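Local coordinates for protein methylmalonyl-CoA carboxyltransferase 12S subunit (PDB 1ON3) that transfers the carboxyl group of methylmalonyl-CoA to the biotin of the 1.3S subunit, leaving propanoyl-CoA, as the hexameric core of transcarboxylase, at residues E[270-275]-E[322-327]; E[290-295]-E[315-320]; E[294-299]-E[303-308]; E[351-356]-E[362-367]; E[401-406]-E[500-505]. One frame throughout, in Å; residues are numbered along the deposited sequence.

The five contacts show how one sheet of a crotonase-like domain is dressed with helices on both faces. Interaction 1 closes a large loop in which interactions 2 and 3 are nested; 4 and 5 follow along the chain. Interactions 2 and 3 share helix 293-299 and lie closest, their centres about 7 Å apart, on neighbouring strands 316-323 and 305-308. Interaction 4 belongs to the beta-alpha-beta unit ending in strand 364-370, which pairs with strand 402-407 of interaction 5, the contact centres about 13 Å apart. At the surface, helix 495-505 links interaction 1 to interaction 5, centres about 12 Å apart. Helix 344-359 packs on one face of the C-terminal sheet, helices 293-299 and 495-505 on the other.

Interaction 1. Residues E[270-275]-E[322-327]; sequences NDVSPN and RVNGRS
Asn324 sits at the tip of a hairpin and sets its side-chain amide against Asn270 and Val272 in the loop that passes by. Its CB lies 3.9 Å from OD1 of Asn270. The next atom out, CG, stays near the same oxygen, and with CG anti to the carbonyl carbon (chi1 -63°) the amide is carried along the passing loop. At the tip of the side chain, ND2 comes to 3.6 Å from the CA of Asn270 and to 4.0 Å from CG1 of Val272, while its hydrogen bond goes to the backbone O of Asn269, just before the segment. OD1, the other branch, packs beside Ala500 of helix 495-505. The two asparagine amides are inclined by 44° to each other, and they are not bonded directly. The turn is a type I' beta turn from Val323 to Arg326, joining antiparallel strands 316-323 and 326-333; Asn324 and Gly325 both have positive phi, as its two central positions require. Val323 and Arg326 close it with paired backbone bonds, and Asp301 accepts from the backbone nitrogens of Asn324 and Gly325. A water completes the link at the surface, donating to OD1 of Asn270 (2.8 Å from the water oxygen) and to the backbone O of Asn324 (2.7 Å). Val272 crosses the Asn324 side chain at about a right angle, and its CG1 also rests on Ala500.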
# COMPACT_ATOMS: atom_id res chain seq x y z
N ASN E 270 10.49 20.76 -32.17
CA ASN E 270 11.29 19.54 -32.14
C ASN E 270 12.63 19.63 -32.84
O ASN E 270 13.36 18.64 -32.91
CB ASN E 270 10.49 18.36 -32.68
CG ASN E 270 9.24 18.10 -31.86
OD1 ASN E 270 9.30 17.84 -30.66
ND2 ASN E 270 8.08 18.18 -32.52
N ASP E 271 12.98 20.80 -33.35
CA ASP E 271 14.28 20.92 -34.00
C ASP E 271 15.37 21.04 -32.94
O ASP E 271 15.28 21.87 -32.03
CB ASP E 271 14.33 22.15 -34.90
CG ASP E 271 15.68 22.27 -35.60
OD1 ASP E 271 16.03 21.35 -36.37
OD2 ASP E 271 16.39 23.27 -35.37
N VAL E 272 16.39 20.19 -33.05
CA VAL E 272 17.49 20.22 -32.11
C VAL E 272 18.82 20.33 -32.86
O VAL E 272 19.86 19.93 -32.36
CB VAL E 272 17.50 18.95 -31.21
CG1 VAL E 272 16.31 19.00 -30.25
CG2 VAL E 272 17.42 17.69 -32.07
N SER E 273 18.76 20.90 -34.07
CA SER E 273 19.94 21.06 -34.90
C SER E 273 20.99 21.87 -34.15
O SER E 273 20.66 22.62 -33.23
CB SER E 273 19.58 21.76 -36.21
OG SER E 273 19.01 23.03 -35.97
N PRO E 274 22.27 21.71 -34.52
CA PRO E 274 23.34 22.45 -33.84
C PRO E 274 23.23 23.95 -34.03
O PRO E 274 22.66 24.41 -35.02
CB PRO E 274 24.61 21.90 -34.50
CG PRO E 274 24.22 20.50 -34.88
CD PRO E 274 22.82 20.71 -35.45
N ASN E 275 23.73 24.72 -33.07
CA ASN E 275 23.74 26.17 -33.17
C ASN E 275 25.13 26.60 -32.74
O ASN E 275 25.44 26.65 -31.55
CB ASN E 275 22.69 26.82 -32.27
CG ASN E 275 22.58 28.32 -32.52
OD1 ASN E 275 23.52 28.95 -32.99
ND2 ASN E 275 21.43 28.90 -32.19
N ARG E 322 10.66 25.51 -21.99
CA ARG E 322 10.26 24.24 -22.56
C ARG E 322 11.29 23.70 -23.53
O ARG E 322 11.99 24.45 -24.21
CB ARG E 322 8.91 24.38 -23.27
CG ARG E 322 7.72 24.50 -22.32
CD ARG E 322 6.42 24.65 -23.09
NE ARG E 322 5.30 24.95 -22.20
CZ ARG E 322 4.82 26.17 -21.98
NH1 ARG E 322 5.34 27.23 -22.58
NH2 ARG E 322 3.80 26.31 -21.15
N VAL E 323 11.40 22.38 -23.55
CA VAL E 323 12.30 21.72 -24.49
C VAL E 323 11.41 20.68 -25.16
O VAL E 323 10.87 19.80 -24.51
CB VAL E 323 13.49 21.04 -23.79
CG1 VAL E 323 14.35 20.32 -24.84
CG2 VAL E 323 14.35 22.09 -23.07
N ASN E 324 11.25 20.82 -26.47
CA ASN E 324 10.39 19.91 -27.23
C ASN E 324 8.98 19.92 -26.63
O ASN E 324 8.31 18.89 -26.54
CB ASN E 324 10.95 18.49 -27.21
CG ASN E 324 12.32 18.38 -27.89
OD1 ASN E 324 13.10 17.49 -27.57
ND2 ASN E 324 12.60 19.27 -28.84
N GLY E 325 8.54 21.11 -26.21
CA GLY E 325 7.20 21.26 -25.64
C GLY E 325 7.02 20.89 -24.18
O GLY E 325 5.97 21.16 -23.60
N ARG E 326 8.04 20.28 -23.58
CA ARG E 326 7.96 19.85 -22.18
C ARG E 326 8.42 20.94 -21.21
O ARG E 326 9.49 21.54 -21.41
CB ARG E 326 8.84 18.60 -21.98
CG ARG E 326 8.86 17.99 -20.59
CD ARG E 326 10.10 17.10 -20.42
NE ARG E 326 10.19 16.06 -21.46
CZ ARG E 326 9.41 14.98 -21.49
NH1 ARG E 326 8.50 14.80 -20.55
NH2 ARG E 326 9.51 14.11 -22.49
N SER E 327 7.61 21.21 -20.18
CA SER E 327 7.98 22.20 -19.17
C SER E 327 9.23 21.74 -18.44
O SER E 327 9.34 20.57 -18.07
CB SER E 327 6.88 22.38 -18.10
OG SER E 327 5.70 22.99 -18.61
O HOH W 1 7.81 17.09 -28.43

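Interaction 2. Residues E[290-295]-E[315-320]; sequences YDVRDV and NLVTAF
The start of helix 293-299, where it packs on strand 316-323 of the C-terminal sheet, is the setting of this contact, and Val317 is the strand residue that meets it. CG2 of Val317 reaches tip to tip toward CG1 of Val292, 3.9 Å away. That methyl of Val292 stands between its own backbone N and carbonyl carbon (chi1 72°), which aims it at the strand. The same CG2 of Val317 lies 4.2 Å from CG of Arg293, whose aliphatic chain lies crosswise to the valine. Beyond CG the arginine bends at chi3 and turns back on Asp291, gripping the carboxylate side-on. NE donates to the syn lone pair of Asp291 OD1 at 2.9 Å, and NH2 forms a salt bridge to OD2 at 2.8 Å; both acceptors lie close to the guanidinium plane. OD1 also takes the backbone N of Arg293 at 2.9 Å, so Asp291 caps the helix start as well as holding the side chain. Replacing Arg293 by an alanine would remove the guanidinium and is likely to leave the Asp291 carboxylate without its charged mate and one flank of Val317 uncovered. Gln334 adds bonds to Asp291 and to the backbone N of Val292, and NH1 of Arg293 continues to Glu307. Thus the helix start is tied to strand 305-308, while strand 316-323 packs Leu316 and Thr318 against helix 344-359.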
# COMPACT_ATOMS: atom_id res chain seq x y z
N TYR E 290 29.32 37.23 -18.77
CA TYR E 290 28.37 37.21 -19.88
C TYR E 290 27.00 37.02 -19.25
O TYR E 290 26.92 36.84 -18.04
CB TYR E 290 28.67 36.03 -20.82
CG TYR E 290 28.62 34.67 -20.15
CD1 TYR E 290 27.48 33.86 -20.23
CD2 TYR E 290 29.72 34.18 -19.44
CE1 TYR E 290 27.44 32.61 -19.61
CE2 TYR E 290 29.69 32.93 -18.82
CZ TYR E 290 28.55 32.15 -18.91
OH TYR E 290 28.55 30.91 -18.31
N ASP E 291 25.95 37.08 -20.05
CA ASP E 291 24.59 36.88 -19.54
C ASP E 291 24.21 35.45 -19.87
O ASP E 291 24.07 35.10 -21.03
CB ASP E 291 23.60 37.82 -20.21
CG ASP E 291 22.27 37.87 -19.47
OD1 ASP E 291 21.81 36.81 -19.00
OD2 ASP E 291 21.67 38.97 -19.39
N VAL E 292 24.03 34.63 -18.84
CA VAL E 292 23.70 33.23 -19.06
C VAL E 292 22.34 33.01 -19.74
O VAL E 292 22.09 31.94 -20.28
CB VAL E 292 23.76 32.44 -17.72
CG1 VAL E 292 22.58 32.82 -16.81
CG2 VAL E 292 23.79 30.95 -17.99
N ARG E 293 21.48 34.02 -19.74
CA ARG E 293 20.19 33.86 -20.39
C ARG E 293 20.37 33.83 -21.90
O ARG E 293 19.48 33.40 -22.63
CB ARG E 293 19.23 34.98 -19.96
CG ARG E 293 18.80 34.85 -18.49
CD ARG E 293 18.16 36.12 -17.97
NE ARG E 293 19.11 37.24 -17.94
CZ ARG E 293 18.92 38.37 -17.25
NH1 ARG E 293 17.81 38.53 -16.52
NH2 ARG E 293 19.82 39.34 -17.30
N ASP E 294 21.53 34.28 -22.39
CA ASP E 294 21.79 34.21 -23.83
C ASP E 294 21.98 32.74 -24.20
O ASP E 294 21.67 32.32 -25.31
CB ASP E 294 23.02 35.04 -24.21
CG ASP E 294 22.75 36.53 -24.15
OD1 ASP E 294 21.58 36.93 -24.34
OD2 ASP E 294 23.70 37.30 -23.93
N VAL E 295 22.50 31.96 -23.25
CA VAL E 295 22.69 30.54 -23.49
C VAL E 295 21.30 29.91 -23.44
O VAL E 295 20.93 29.11 -24.31
CB VAL E 295 23.58 29.89 -22.42
CG1 VAL E 295 23.60 28.38 -22.62
CG2 VAL E 295 25.01 30.47 -22.49
N ASN E 315 22.47 36.98 -9.24
CA ASN E 315 23.71 36.23 -9.46
C ASN E 315 23.33 34.79 -9.83
O ASN E 315 24.18 33.98 -10.18
CB ASN E 315 24.60 36.25 -8.21
CG ASN E 315 23.84 36.02 -6.91
OD1 ASN E 315 22.78 36.60 -6.69
ND2 ASN E 315 24.39 35.18 -6.04
N LEU E 316 22.03 34.49 -9.73
CA LEU E 316 21.51 33.17 -10.08
C LEU E 316 20.17 33.31 -10.78
O LEU E 316 19.29 34.02 -10.32
CB LEU E 316 21.34 32.28 -8.85
CG LEU E 316 20.85 30.89 -9.30
CD1 LEU E 316 21.77 29.83 -8.76
CD2 LEU E 316 19.41 30.66 -8.88
N VAL E 317 20.02 32.62 -11.90
CA VAL E 317 18.79 32.67 -12.68
C VAL E 317 17.95 31.41 -12.48
O VAL E 317 18.49 30.31 -12.47
CB VAL E 317 19.10 32.80 -14.19
CG1 VAL E 317 17.85 32.62 -15.01
CG2 VAL E 317 19.73 34.17 -14.49
N THR E 318 16.64 31.58 -12.30
CA THR E 318 15.70 30.45 -12.18
C THR E 318 14.60 30.82 -13.16
O THR E 318 14.02 31.91 -13.07
CB THR E 318 15.09 30.31 -10.76
OG1 THR E 318 14.60 31.58 -10.30
CG2 THR E 318 16.13 29.75 -9.78
N ALA E 319 14.31 29.93 -14.10
CA ALA E 319 13.29 30.23 -15.10
C ALA E 319 12.57 28.99 -15.63
O ALA E 319 13.16 27.92 -15.74
CB ALA E 319 13.92 30.99 -16.27
N PHE E 320 11.30 29.16 -15.97
CA PHE E 320 10.54 28.07 -16.56
C PHE E 320 10.71 28.20 -18.08
O PHE E 320 10.74 29.31 -18.62
CB PHE E 320 9.06 28.19 -16.23
CG PHE E 320 8.70 27.76 -14.84
CD1 PHE E 320 8.10 28.64 -13.95
CD2 PHE E 320 8.93 26.45 -14.42
CE1 PHE E 320 7.72 28.22 -12.66
CE2 PHE E 320 8.57 26.03 -13.15
CZ PHE E 320 7.96 26.91 -12.26

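Interaction 3. Residues E[294-299]-E[303-308]; sequences DVIAKI and GDYLEV
Ala297 and Gly303 bring two backbones together at the close end of this contact, their CA atoms 4.0 Å apart. The carbonyl O of Ala297 lies 3.1 Å from CA of Gly303, a CA-H...O contact with an angle of 133° at the hydrogen. Gly303 has a positive phi (70°), and a side chain there would be forced close against the Ala297 oxygen, so the hydrogen in its place lets the chain turn back tightly. Away from this point the contact is of ordinary van der Waals kind, a single side-chain touch. CG2 of Ile296 approaches CD1 of Tyr305 at 4.0 Å, meeting the ring obliquely, the two side chains roughly perpendicular. Tyr305 holds its CG between the backbone N and the carbonyl carbon (chi1 60°), which sets CD1 beside the isoleucine methyl. Ile296 is buried, packing further on Val317 and Leu367, whereas Tyr305 is partly exposed; the tight meeting of Ala297 and Gly303 is itself partly exposed. Asp304, beside it in the chain, forms a salt bridge with Lys250. A short connection links helix 293-299 to edge strand 305-308, the helix lying over a face of the mixed C-terminal sheet whose edge the strand forms, a helix-turn-strand reversal.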
# COMPACT_ATOMS: atom_id res chain seq x y z
N ASP E 294 21.53 34.28 -22.39
CA ASP E 294 21.79 34.21 -23.83
C ASP E 294 21.98 32.74 -24.20
O ASP E 294 21.67 32.32 -25.31
CB ASP E 294 23.02 35.04 -24.21
CG ASP E 294 22.75 36.53 -24.15
OD1 ASP E 294 21.58 36.93 -24.34
OD2 ASP E 294 23.70 37.30 -23.93
N VAL E 295 22.50 31.96 -23.25
CA VAL E 295 22.69 30.54 -23.49
C VAL E 295 21.30 29.91 -23.44
O VAL E 295 20.93 29.11 -24.31
CB VAL E 295 23.58 29.89 -22.42
CG1 VAL E 295 23.60 28.38 -22.62
CG2 VAL E 295 25.01 30.47 -22.49
N ILE E 296 20.53 30.27 -22.42
CA ILE E 296 19.19 29.74 -22.26
C ILE E 296 18.35 29.98 -23.51
O ILE E 296 17.72 29.06 -24.01
CB ILE E 296 18.46 30.37 -21.03
CG1 ILE E 296 19.19 29.96 -19.74
CG2 ILE E 296 16.98 29.94 -21.00
CD1 ILE E 296 18.64 30.61 -18.44
N ALA E 297 18.35 31.22 -24.00
CA ALA E 297 17.55 31.57 -25.17
C ALA E 297 17.85 30.69 -26.38
O ALA E 297 16.95 30.38 -27.16
CB ALA E 297 17.76 33.03 -25.53
N LYS E 298 19.10 30.29 -26.53
CA LYS E 298 19.48 29.45 -27.66
C LYS E 298 19.21 27.96 -27.49
O LYS E 298 19.33 27.20 -28.45
CB LYS E 298 20.95 29.68 -28.02
CG LYS E 298 21.21 31.10 -28.49
CD LYS E 298 22.64 31.32 -28.94
CE LYS E 298 22.84 32.78 -29.32
NZ LYS E 298 21.84 33.24 -30.34
N ILE E 299 18.84 27.53 -26.29
CA ILE E 299 18.59 26.11 -26.10
C ILE E 299 17.14 25.73 -25.81
O ILE E 299 16.75 24.58 -26.00
CB ILE E 299 19.49 25.52 -25.00
CG1 ILE E 299 19.20 26.17 -23.65
CG2 ILE E 299 20.96 25.76 -25.37
CD1 ILE E 299 19.96 25.53 -22.51
N GLY E 303 13.23 30.22 -27.77
CA GLY E 303 13.95 31.20 -26.97
C GLY E 303 13.06 31.76 -25.86
O GLY E 303 13.40 32.75 -25.20
N ASP E 304 11.93 31.11 -25.64
CA ASP E 304 10.96 31.55 -24.65
C ASP E 304 11.21 31.03 -23.24
O ASP E 304 11.47 29.85 -23.03
CB ASP E 304 9.55 31.15 -25.10
CG ASP E 304 8.47 31.62 -24.16
OD1 ASP E 304 7.82 30.77 -23.51
OD2 ASP E 304 8.26 32.84 -24.05
N TYR E 305 11.13 31.93 -22.26
CA TYR E 305 11.29 31.53 -20.87
C TYR E 305 10.61 32.55 -19.98
O TYR E 305 10.47 33.72 -20.34
CB TYR E 305 12.79 31.35 -20.49
CG TYR E 305 13.67 32.58 -20.63
CD1 TYR E 305 14.34 32.85 -21.82
CD2 TYR E 305 13.82 33.48 -19.56
CE1 TYR E 305 15.15 34.00 -21.94
CE2 TYR E 305 14.62 34.62 -19.68
CZ TYR E 305 15.28 34.87 -20.87
OH TYR E 305 16.06 36.00 -20.98
N LEU E 306 10.15 32.09 -18.83
CA LEU E 306 9.50 32.97 -17.86
C LEU E 306 10.41 32.96 -16.64
O LEU E 306 10.47 31.96 -15.94
CB LEU E 306 8.11 32.43 -17.50
CG LEU E 306 7.44 33.19 -16.35
CD1 LEU E 306 7.13 34.61 -16.79
CD2 LEU E 306 6.17 32.46 -15.92
N GLU E 307 11.12 34.05 -16.41
CA GLU E 307 12.04 34.10 -15.28
C GLU E 307 11.30 34.30 -13.95
O GLU E 307 10.42 35.15 -13.85
CB GLU E 307 13.06 35.23 -15.49
CG GLU E 307 14.39 34.96 -14.80
CD GLU E 307 15.44 36.03 -15.04
OE1 GLU E 307 15.38 36.75 -16.07
OE2 GLU E 307 16.35 36.15 -14.19
N VAL E 308 11.67 33.49 -12.96
CA VAL E 308 11.10 33.56 -11.62
C VAL E 308 12.08 34.35 -10.74
O VAL E 308 13.29 34.13 -10.81
CB VAL E 308 10.89 32.13 -11.05
CG1 VAL E 308 10.33 32.20 -9.61
CG2 VAL E 308 9.92 31.36 -11.96

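Interaction 4. Residues E[351-356]-E[362-367]; sequences AEFVNF and IPLVQL
Val354 and Leu364 cross at about a right angle, with CG1 of the valine 3.8 Å from CD1 of the leucine. Val354 has CG1 opposite its backbone N (chi1 166°), which brings that branch round to the leucine methyl. CD1 of Leu364 also lies 4.0 Å from the carbonyl O of Val354, so it rests against the helix backbone as well as the side chain. The other leucine methyl, CD2, looks obliquely toward the ring of Phe353 and stands 4.5 Å from CD2 of that ring, a looser approach. One turn further along the helix, the Phe356 ring receives CD1 of Ile362 at an oblique angle, 4.2 Å from CE2. The two phenylalanines thus each meet one aliphatic tip, and Phe320 of strand 316-323 joins both rings and Ile362 from the sheet. Helix 344-359 and strand 364-370 are consecutive members of a beta-alpha-beta unit that begins with strand 326-333, and residues of a second subunit pack nearby, among them Asn520 of that subunit against Phe356. Every touching residue is buried and apolar. Apart from the short connection in the chain, the two segments are held by shape complementarity and, probably, the exclusion of water, with no directed bond between them.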
# COMPACT_ATOMS: atom_id res chain seq x y z
N ALA E 351 16.88 26.86 -4.13
CA ALA E 351 16.25 25.77 -3.38
C ALA E 351 14.72 25.76 -3.48
O ALA E 351 14.13 24.70 -3.67
CB ALA E 351 16.68 25.84 -1.90
N GLU E 352 14.10 26.93 -3.34
CA GLU E 352 12.64 27.01 -3.41
C GLU E 352 12.17 26.55 -4.80
O GLU E 352 11.23 25.77 -4.91
CB GLU E 352 12.15 28.45 -3.17
CG GLU E 352 10.60 28.58 -3.15
CD GLU E 352 10.11 30.03 -3.15
OE1 GLU E 352 10.61 30.84 -3.96
OE2 GLU E 352 9.22 30.36 -2.34
N PHE E 353 12.84 27.03 -5.84
CA PHE E 353 12.48 26.68 -7.22
C PHE E 353 12.64 25.18 -7.43
O PHE E 353 11.76 24.53 -8.00
CB PHE E 353 13.37 27.44 -8.20
CG PHE E 353 12.96 27.30 -9.65
CD1 PHE E 353 11.77 27.87 -10.11
CD2 PHE E 353 13.79 26.65 -10.57
CE1 PHE E 353 11.41 27.79 -11.47
CE2 PHE E 353 13.43 26.56 -11.93
CZ PHE E 353 12.24 27.14 -12.38
N VAL E 354 13.76 24.63 -6.97
CA VAL E 354 14.02 23.19 -7.10
C VAL E 354 12.95 22.37 -6.37
O VAL E 354 12.42 21.42 -6.93
CB VAL E 354 15.42 22.82 -6.54
CG1 VAL E 354 15.55 21.30 -6.36
CG2 VAL E 354 16.52 23.35 -7.48
N ASN E 355 12.61 22.73 -5.14
CA ASN E 355 11.57 21.98 -4.41
C ASN E 355 10.23 22.06 -5.12
O ASN E 355 9.50 21.07 -5.20
CB ASN E 355 11.40 22.49 -2.97
CG ASN E 355 12.59 22.17 -2.10
OD1 ASN E 355 13.23 21.13 -2.26
ND2 ASN E 355 12.88 23.06 -1.15
N PHE E 356 9.89 23.23 -5.65
CA PHE E 356 8.62 23.37 -6.35
C PHE E 356 8.56 22.47 -7.60
O PHE E 356 7.60 21.73 -7.80
CB PHE E 356 8.36 24.81 -6.79
CG PHE E 356 7.10 24.96 -7.58
CD1 PHE E 356 5.86 25.01 -6.92
CD2 PHE E 356 7.13 24.91 -8.97
CE1 PHE E 356 4.67 24.99 -7.65
CE2 PHE E 356 5.95 24.89 -9.71
CZ PHE E 356 4.72 24.93 -9.04
N ILE E 362 8.34 18.59 -12.70
CA ILE E 362 8.98 19.40 -13.74
C ILE E 362 10.50 19.13 -13.70
O ILE E 362 11.16 19.42 -12.70
CB ILE E 362 8.73 20.90 -13.46
CG1 ILE E 362 7.22 21.17 -13.49
CG2 ILE E 362 9.50 21.78 -14.45
CD1 ILE E 362 6.84 22.60 -13.17
N PRO E 363 11.07 18.56 -14.78
CA PRO E 363 12.52 18.28 -14.79
C PRO E 363 13.33 19.54 -14.54
O PRO E 363 12.89 20.65 -14.85
CB PRO E 363 12.77 17.74 -16.20
CG PRO E 363 11.47 17.09 -16.55
CD PRO E 363 10.45 18.11 -16.04
N LEU E 364 14.53 19.35 -14.00
CA LEU E 364 15.43 20.44 -13.66
C LEU E 364 16.70 20.41 -14.51
O LEU E 364 17.41 19.41 -14.55
CB LEU E 364 15.80 20.34 -12.17
CG LEU E 364 14.66 20.79 -11.24
CD1 LEU E 364 14.81 20.16 -9.87
CD2 LEU E 364 14.64 22.30 -11.17
N VAL E 365 16.97 21.54 -15.16
CA VAL E 365 18.14 21.68 -16.01
C VAL E 365 19.05 22.76 -15.43
O VAL E 365 18.64 23.90 -15.24
CB VAL E 365 17.73 22.09 -17.45
CG1 VAL E 365 18.97 22.30 -18.32
CG2 VAL E 365 16.84 21.00 -18.05
N GLN E 366 20.29 22.37 -15.14
CA GLN E 366 21.29 23.28 -14.59
C GLN E 366 22.34 23.69 -15.62
O GLN E 366 22.80 22.85 -16.41
CB GLN E 366 22.04 22.62 -13.41
CG GLN E 366 21.22 22.40 -12.13
CD GLN E 366 20.05 21.45 -12.35
OE1 GLN E 366 18.89 21.83 -12.14
NE2 GLN E 366 20.34 20.21 -12.76
N LEU E 367 22.70 24.97 -15.61
CA LEU E 367 23.75 25.50 -16.48
C LEU E 367 24.77 26.05 -15.47
O LEU E 367 24.49 27.02 -14.76
CB LEU E 367 23.22 26.61 -17.39
CG LEU E 367 22.10 26.18 -18.33
CD1 LEU E 367 21.70 27.39 -19.19
CD2 LEU E 367 22.54 25.00 -19.20

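Interaction 5. Residues E[401-406]-E[500-505]; sequences PKITVV and ASALEM
Apolar packing carries this contact, and Ile403 makes the side-chain touches from the strand side, with Pro401 near by. Its CD1 lies 3.5 Å from CB of Ala502, a close methyl-to-methyl approach, with CG1 4.2 Å from the same CB. A second touch joins CG1 of Ile403 to CD2 of Leu503, again at 4.2 Å. The isoleucine has CG1 anti to the carbonyl carbon (chi1 -50°) and bends at chi2 (-65°), so that CD1 turns onto the alanine. The small Ala502 lets the helix backbone come near the strand, the CA atoms of Ile403 and Ala502 being 7.3 Å apart. Helix 495-505 lies here across the C-terminal mixed sheet, in which strand 402-407 runs parallel to both its neighbours, 364-370 and 427-430. Ala502 also meets Ala427 and Tyr429 of the latter, while Leu503 extends to Val323 of strand 316-323; the helix thereby spans several strands. Backbone hydrogen bonding serves each element separately: Ile403 pairs with Leu364 and Gln366 in the sheet, and Glu504 N donates to the O of Ala500 at 3.0 Å within the helix. Polar side-chain bonds lie away from the interface, as where Lys402 reaches the carbonyl oxygens of Tyr395, Ala398 and Leu423. Contacts between subunits are made by the helix too, with Ala502 and Met505 both packing on Arg89 of a third subunit.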
# COMPACT_ATOMS: atom_id res chain seq x y z
N PRO E 401 13.63 14.26 -13.28
CA PRO E 401 14.86 14.15 -14.07
C PRO E 401 15.71 15.38 -13.76
O PRO E 401 15.18 16.49 -13.65
CB PRO E 401 14.34 14.18 -15.52
CG PRO E 401 13.01 13.47 -15.40
CD PRO E 401 12.43 14.05 -14.11
N LYS E 402 17.01 15.18 -13.57
CA LYS E 402 17.93 16.28 -13.29
C LYS E 402 19.05 16.21 -14.32
O LYS E 402 19.80 15.24 -14.36
CB LYS E 402 18.48 16.14 -11.86
CG LYS E 402 17.40 16.44 -10.80
CD LYS E 402 17.89 16.19 -9.36
CE LYS E 402 18.04 14.72 -9.08
NZ LYS E 402 18.53 14.45 -7.69
N ILE E 403 19.16 17.24 -15.15
CA ILE E 403 20.17 17.29 -16.20
C ILE E 403 21.06 18.51 -16.00
O ILE E 403 20.57 19.64 -15.89
CB ILE E 403 19.52 17.40 -17.59
CG1 ILE E 403 18.44 16.33 -17.75
CG2 ILE E 403 20.60 17.31 -18.67
CD1 ILE E 403 18.96 14.91 -17.75
N THR E 404 22.37 18.28 -16.00
CA THR E 404 23.31 19.35 -15.74
C THR E 404 24.37 19.54 -16.83
O THR E 404 25.01 18.59 -17.26
CB THR E 404 24.00 19.09 -14.38
OG1 THR E 404 23.02 19.17 -13.33
CG2 THR E 404 25.12 20.08 -14.13
N VAL E 405 24.54 20.78 -17.26
CA VAL E 405 25.51 21.13 -18.28
C VAL E 405 26.52 22.09 -17.65
O VAL E 405 26.15 23.16 -17.16
CB VAL E 405 24.84 21.80 -19.51
CG1 VAL E 405 25.89 22.15 -20.56
CG2 VAL E 405 23.80 20.86 -20.12
N VAL E 406 27.79 21.69 -17.64
CA VAL E 406 28.82 22.54 -17.06
C VAL E 406 29.44 23.40 -18.16
O VAL E 406 30.14 22.88 -19.03
CB VAL E 406 29.93 21.71 -16.38
CG1 VAL E 406 30.96 22.64 -15.76
CG2 VAL E 406 29.31 20.81 -15.32
N ALA E 500 17.82 17.70 -24.80
CA ALA E 500 16.56 17.15 -25.31
C ALA E 500 16.52 15.63 -25.25
O ALA E 500 15.52 15.05 -24.84
CB ALA E 500 16.32 17.62 -26.74
N SER E 501 17.60 14.97 -25.65
CA SER E 501 17.62 13.52 -25.65
C SER E 501 17.64 12.98 -24.23
O SER E 501 17.04 11.95 -23.94
CB SER E 501 18.86 13.02 -26.40
OG SER E 501 18.95 13.66 -27.66
N ALA E 502 18.33 13.68 -23.34
CA ALA E 502 18.39 13.25 -21.96
C ALA E 502 16.98 13.32 -21.36
O ALA E 502 16.52 12.38 -20.71
CB ALA E 502 19.33 14.14 -21.17
N LEU E 503 16.29 14.43 -21.62
CA LEU E 503 14.94 14.61 -21.10
C LEU E 503 14.03 13.52 -21.62
O LEU E 503 13.21 12.97 -20.88
CB LEU E 503 14.40 15.99 -21.52
CG LEU E 503 15.06 17.20 -20.86
CD1 LEU E 503 14.65 18.49 -21.58
CD2 LEU E 503 14.64 17.26 -19.39
N GLU E 504 14.18 13.20 -22.91
CA GLU E 504 13.35 12.17 -23.53
C GLU E 504 13.60 10.80 -22.92
O GLU E 504 12.67 10.07 -22.62
CB GLU E 504 13.62 12.14 -25.05
CG GLU E 504 12.97 10.99 -25.83
CD GLU E 504 11.46 10.88 -25.64
OE1 GLU E 504 10.80 11.90 -25.34
OE2 GLU E 504 10.92 9.76 -25.82
N MET E 505 14.86 10.43 -22.70
CA MET E 505 15.10 9.11 -22.14
C MET E 505 14.67 8.99 -20.68
O MET E 505 14.25 7.93 -20.24
CB MET E 505 16.56 8.72 -22.30
CG MET E 505 16.76 7.22 -22.52
SD MET E 505 15.99 6.14 -21.28
CE MET E 505 14.61 5.62 -22.10